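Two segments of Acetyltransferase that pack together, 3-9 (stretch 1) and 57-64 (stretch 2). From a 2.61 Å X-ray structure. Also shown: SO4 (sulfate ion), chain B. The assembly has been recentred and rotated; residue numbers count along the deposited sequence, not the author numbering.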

ATOM      1  N   PRO A   3     -16.132  -0.527  28.669  1.00 45.63           N
ATOM      2  CA  PRO A   3     -15.369   0.708  28.350  1.00 44.87           C
ATOM      3  C   PRO A   3     -15.988   1.451  27.166  1.00 44.42           C
ATOM      4  O   PRO A   3     -16.305   0.844  26.145  1.00 44.17           O
ATOM      5  CB  PRO A   3     -13.946   0.277  28.018  1.00 44.92           C
ATOM      6  CG  PRO A   3     -13.854  -1.079  28.734  1.00 44.26           C
ATOM      7  CD  PRO A   3     -15.248  -1.703  28.565  1.00 44.32           C
ATOM      8  N   VAL A   4     -16.143   2.766  27.304  1.00 44.44           N
ATOM      9  CA  VAL A   4     -16.721   3.605  26.247  1.00 44.19           C
ATOM     10  C   VAL A   4     -15.670   4.100  25.231  1.00 43.03           C
ATOM     11  O   VAL A   4     -14.742   4.832  25.592  1.00 42.69           O
ATOM     12  CB  VAL A   4     -17.424   4.855  26.851  1.00 45.28           C
ATOM     13  CG1 VAL A   4     -18.133   5.649  25.756  1.00 44.39           C
ATOM     14  CG2 VAL A   4     -18.397   4.426  27.936  1.00 46.17           C
ATOM     15  N   ILE A   5     -15.816   3.719  23.964  1.00 41.36           N
ATOM     16  CA  ILE A   5     -14.871   4.154  22.940  1.00 41.15           C
ATOM     17  C   ILE A   5     -15.358   5.437  22.272  1.00 40.40           C
ATOM     18  O   ILE A   5     -16.517   5.538  21.858  1.00 40.23           O
ATOM     19  CB  ILE A   5     -14.653   3.064  21.857  1.00 41.17           C
ATOM     20  CG1 ILE A   5     -13.861   1.891  22.437  1.00 40.81           C
ATOM     21  CG2 ILE A   5     -13.880   3.643  20.681  1.00 41.58           C
ATOM     22  CD1 ILE A   5     -14.594   1.120  23.500  1.00 41.62           C
ATOM     23  N   ARG A   6     -14.468   6.420  22.180  1.00 39.06           N
ATOM     24  CA  ARG A   6     -14.810   7.704  21.575  1.00 38.86           C
ATOM     25  C   ARG A   6     -13.634   8.404  20.914  1.00 38.93           C
ATOM     26  O   ARG A   6     -12.478   8.050  21.135  1.00 40.39           O
ATOM     27  CB  ARG A   6     -15.409   8.641  22.627  1.00 37.02           C
ATOM     28  CG  ARG A   6     -14.692   8.622  23.963  1.00 37.29           C
ATOM     29  CD  ARG A   6     -15.041   9.842  24.827  1.00 36.71           C
ATOM     30  NE  ARG A   6     -14.102  10.940  24.593  1.00 38.24           N
ATOM     31  CZ  ARG A   6     -13.162  11.334  25.454  1.00 36.26           C
ATOM     32  NH1 ARG A   6     -12.350  12.333  25.140  1.00 35.44           N
ATOM     33  NH2 ARG A   6     -13.050  10.752  26.640  1.00 33.35           N
ATOM     34  N   ARG A   7     -13.939   9.395  20.084  1.00 38.69           N
ATOM     35  CA  ARG A   7     -12.895  10.153  19.418  1.00 38.49           C
ATOM     36  C   ARG A   7     -12.269  11.044  20.488  1.00 37.86           C
ATOM     37  O   ARG A   7     -12.972  11.644  21.304  1.00 38.28           O
ATOM     38  CB  ARG A   7     -13.476  11.022  18.304  1.00 39.59           C
ATOM     39  CG  ARG A   7     -14.311  12.167  18.812  1.00 42.22           C
ATOM     40  CD  ARG A   7     -14.477  13.244  17.768  1.00 43.93           C
ATOM     41  NE  ARG A   7     -15.748  13.164  17.056  1.00 47.07           N
ATOM     42  CZ  ARG A   7     -16.068  12.225  16.173  1.00 48.10           C
ATOM     43  NH1 ARG A   7     -17.255  12.253  15.582  1.00 46.94           N
ATOM     44  NH2 ARG A   7     -15.206  11.261  15.875  1.00 50.41           N
ATOM     45  N   ALA A   8     -10.943  11.110  20.492  1.00 37.17           N
ATOM     46  CA  ALA A   8     -10.209  11.919  21.456  1.00 35.78           C
ATOM     47  C   ALA A   8     -10.520  13.405  21.310  1.00 35.03           C
ATOM     48  O   ALA A   8     -11.113  13.849  20.327  1.00 33.45           O
ATOM     49  CB  ALA A   8      -8.721  11.684  21.293  1.00 35.77           C
ATOM     50  N   LYS A   9     -10.111  14.169  22.311  1.00 35.91           N
ATOM     51  CA  LYS A   9     -10.333  15.605  22.328  1.00 35.21           C
ATOM     52  C   LYS A   9      -9.106  16.317  22.872  1.00 35.38           C
ATOM     53  O   LYS A   9      -8.216  15.693  23.456  1.00 35.10           O
ATOM     54  CB  LYS A   9     -11.543  15.951  23.199  1.00 33.89           C
ATOM     55  CG  LYS A   9     -12.872  15.392  22.717  1.00 32.97           C
ATOM     56  CD  LYS A   9     -14.018  15.999  23.518  1.00 34.58           C
ATOM     57  CE  LYS A   9     -13.878  15.702  25.011  1.00 35.48           C
ATOM     58  NZ  LYS A   9     -14.831  16.465  25.871  1.00 33.84           N
HETATM   59  N   MSE A  57      -6.508  10.264  13.079  1.00 27.18           N
HETATM   60  CA  MSE A  57      -7.533   9.728  13.957  1.00 27.17           C
HETATM   61  C   MSE A  57      -6.963   9.256  15.283  1.00 24.58           C
HETATM   62  O   MSE A  57      -5.885   8.678  15.338  1.00 23.47           O
HETATM   63  CB  MSE A  57      -8.238   8.556  13.277  1.00 30.34           C
HETATM   64  CG  MSE A  57      -9.019   8.938  12.048  1.00 35.53           C
HETATM   65 SE   MSE A  57      -9.228   7.477  10.807  1.00 42.87          SE
HETATM   66  CE  MSE A  57     -10.527   6.425  11.800  1.00 43.09           C
ATOM     67  N   VAL A  58      -7.692   9.513  16.355  1.00 23.84           N
ATOM     68  CA  VAL A  58      -7.260   9.054  17.656  1.00 24.01           C
ATOM     69  C   VAL A  58      -8.482   8.733  18.498  1.00 23.97           C
ATOM     70  O   VAL A  58      -9.258   9.614  18.835  1.00 24.01           O
ATOM     71  CB  VAL A  58      -6.353  10.094  18.374  1.00 22.54           C
ATOM     72  CG1 VAL A  58      -6.955  11.481  18.270  1.00 27.45           C
ATOM     73  CG2 VAL A  58      -6.179   9.699  19.816  1.00 15.92           C
ATOM     74  N   TYR A  59      -8.675   7.456  18.807  1.00 25.15           N
ATOM     75  CA  TYR A  59      -9.801   7.073  19.636  1.00 25.62           C
ATOM     76  C   TYR A  59      -9.292   6.597  20.982  1.00 26.18           C
ATOM     77  O   TYR A  59      -8.187   6.063  21.081  1.00 24.83           O
ATOM     78  CB  TYR A  59     -10.613   5.979  18.957  1.00 24.42           C
ATOM     79  CG  TYR A  59     -11.187   6.425  17.644  1.00 24.69           C
ATOM     80  CD1 TYR A  59     -12.312   7.259  17.595  1.00 25.22           C
ATOM     81  CD2 TYR A  59     -10.614   6.020  16.448  1.00 22.01           C
ATOM     82  CE1 TYR A  59     -12.841   7.674  16.378  1.00 22.96           C
ATOM     83  CE2 TYR A  59     -11.138   6.426  15.235  1.00 21.31           C
ATOM     84  CZ  TYR A  59     -12.248   7.242  15.200  1.00 21.20           C
ATOM     85  OH  TYR A  59     -12.776   7.615  13.986  1.00 15.04           O
ATOM     86  N   VAL A  60     -10.098   6.816  22.018  1.00 27.85           N
ATOM     87  CA  VAL A  60      -9.744   6.405  23.372  1.00 30.21           C
ATOM     88  C   VAL A  60     -10.832   5.536  24.010  1.00 32.74           C
ATOM     89  O   VAL A  60     -12.009   5.621  23.647  1.00 33.66           O
ATOM     90  CB  VAL A  60      -9.486   7.641  24.299  1.00 29.11           C
ATOM     91  CG1 VAL A  60      -8.185   8.337  23.905  1.00 26.64           C
ATOM     92  CG2 VAL A  60     -10.663   8.614  24.221  1.00 26.45           C
ATOM     93  N   ALA A  61     -10.415   4.688  24.947  1.00 34.79           N
ATOM     94  CA  ALA A  61     -11.319   3.813  25.686  1.00 38.11           C
ATOM     95  C   ALA A  61     -11.434   4.420  27.088  1.00 41.07           C
ATOM     96  O   ALA A  61     -10.440   4.510  27.811  1.00 42.18           O
ATOM     97  CB  ALA A  61     -10.743   2.406  25.762  1.00 35.83           C
ATOM     98  N   GLU A  62     -12.637   4.852  27.463  1.00 44.29           N
ATOM     99  CA  GLU A  62     -12.859   5.463  28.773  1.00 48.26           C
ATOM    100  C   GLU A  62     -13.679   4.511  29.633  1.00 52.18           C
ATOM    101  O   GLU A  62     -14.789   4.127  29.264  1.00 52.91           O
ATOM    102  CB  GLU A  62     -13.601   6.804  28.606  1.00 47.82           C
ATOM    103  CG  GLU A  62     -13.058   7.970  29.450  1.00 46.34           C
ATOM    104  CD  GLU A  62     -13.701   9.312  29.101  1.00 47.78           C
ATOM    105  OE1 GLU A  62     -13.239  10.354  29.618  1.00 48.02           O
ATOM    106  OE2 GLU A  62     -14.674   9.332  28.314  1.00 47.94           O
HETATM  107  N   MSE A  63     -13.127   4.118  30.776  1.00 57.32           N
HETATM  108  CA  MSE A  63     -13.833   3.209  31.667  1.00 62.75           C
HETATM  109  C   MSE A  63     -14.834   3.980  32.524  1.00 63.31           C
HETATM  110  O   MSE A  63     -16.025   4.028  32.209  1.00 64.26           O
HETATM  111  CB  MSE A  63     -12.845   2.456  32.562  1.00 67.98           C
HETATM  112  CG  MSE A  63     -13.500   1.424  33.474  1.00 74.50           C
HETATM  113 SE   MSE A  63     -14.620   0.163  32.506  1.00 87.21          SE
HETATM  114  CE  MSE A  63     -13.365  -1.308  32.322  1.00 81.48           C
ATOM    115  N   ASP A  64     -14.345   4.584  33.602  1.00 63.35           N
ATOM    116  CA  ASP A  64     -15.207   5.350  34.496  1.00 63.40           C
ATOM    117  C   ASP A  64     -15.208   6.814  34.078  1.00 62.82           C
ATOM    118  O   ASP A  64     -16.232   7.358  33.665  1.00 63.57           O
ATOM    119  CB  ASP A  64     -14.718   5.210  35.943  1.00 64.17           C
ATOM    120  CG  ASP A  64     -15.711   4.470  36.822  1.00 64.60           C
ATOM    121  OD1 ASP A  64     -16.820   5.006  37.028  1.00 65.47           O
ATOM    122  OD2 ASP A  64     -15.392   3.353  37.295  1.00 64.07           O
TER
HETATM  123  S   SO4 B 201     -17.370   8.701  18.427  1.00 46.27           S
HETATM  124  O1  SO4 B 201     -16.538   9.771  19.024  1.00 44.12           O
HETATM  125  O2  SO4 B 201     -17.461   8.910  16.972  1.00 42.24           O
HETATM  126  O3  SO4 B 201     -18.727   8.767  19.003  1.00 46.84           O
HETATM  127  O4  SO4 B 201     -16.774   7.375  18.715  1.00 43.44           O

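The two stretches form a pair of antiparallel β-strands, 4-7 and 57-62, whose N-to-C directions differ by 154° and whose axes approach to 4.6 Å. Hydrogen-bonded pairs (V60 with R6, E62 with V4) alternate with non-hydrogen-bonded ones (Y59 with R7, A61 with I5), and together the stretches bury 651 Å² of surface.

M57, a selenomethionine, makes no contact with stretch 1. Contact begins at V58, whose carbonyl O accepts a hydrogen bond from A8 N at 2.8 Å and so carries the ladder one residue past the end of strand 4-7. A8 points its methyl toward stretch 2, where A8 CB lies 3.5 Å from V58 CG1 and 4.3 Å from V60 CG1. Its small side chain suits this buried site, filling the space beside two branched valines.

Y59 sits opposite R7 in a non-hydrogen-bonded pair, where the backbones come close and the side chains diverge. The ring comes close to the neighbouring backbone, with Y59 CD1 3.5 Å from R7 CA, while Y59 CA makes a CA-H...O contact of 3.2 Å with R6 O. The backbone N of R7 is thus free of stretch 2 and instead donates to sulfate O1 at 2.8 Å.

V60 pairs with R6 through two hydrogen bonds, V60 N to R6 O at 2.8 Å and R6 N to V60 O at 3.0 Å. Valine's β-branching suits an extended backbone, and V60 CG2 packs over one face of the R6 guanidinium, 3.9 Å from R6 CZ. A guanidinium face is a poor hydrogen-bonding surface, so a methyl can cover it while the NH groups at the edge remain available.

A61 and I5 form a non-hydrogen-bonded pair with their side chains on the same face, opposite V60 and R6. A small methyl is compatible with this buried position, where A61 CA and I5 CA come within 4.5 Å. A61 CB lies 4.5 Å from P3 CB, and A61 CA approaches V4 O at 3.6 Å in a CA-H...O contact.

E62 closes the ladder with V4: V4 N donates to E62 O at 2.7 Å, and E62 N to V4 O at 2.8 Å. Its side chain shares a face with V60, V4 and R6, and is long enough for its carboxylate to reach the guanidinium edge. There R6 NH2 and E62 OE2 form a salt bridge at 2.7 Å; the hydrogen bond within it is weak, but opposite charges reinforce it.

Beyond the strand, selenomethionine M63 starts away from stretch 1, yet its flexible chain brings M63 CE within 3.6 Å of P3 CG, an apolar contact, though M63 is poorly ordered and its modelled position is less certain.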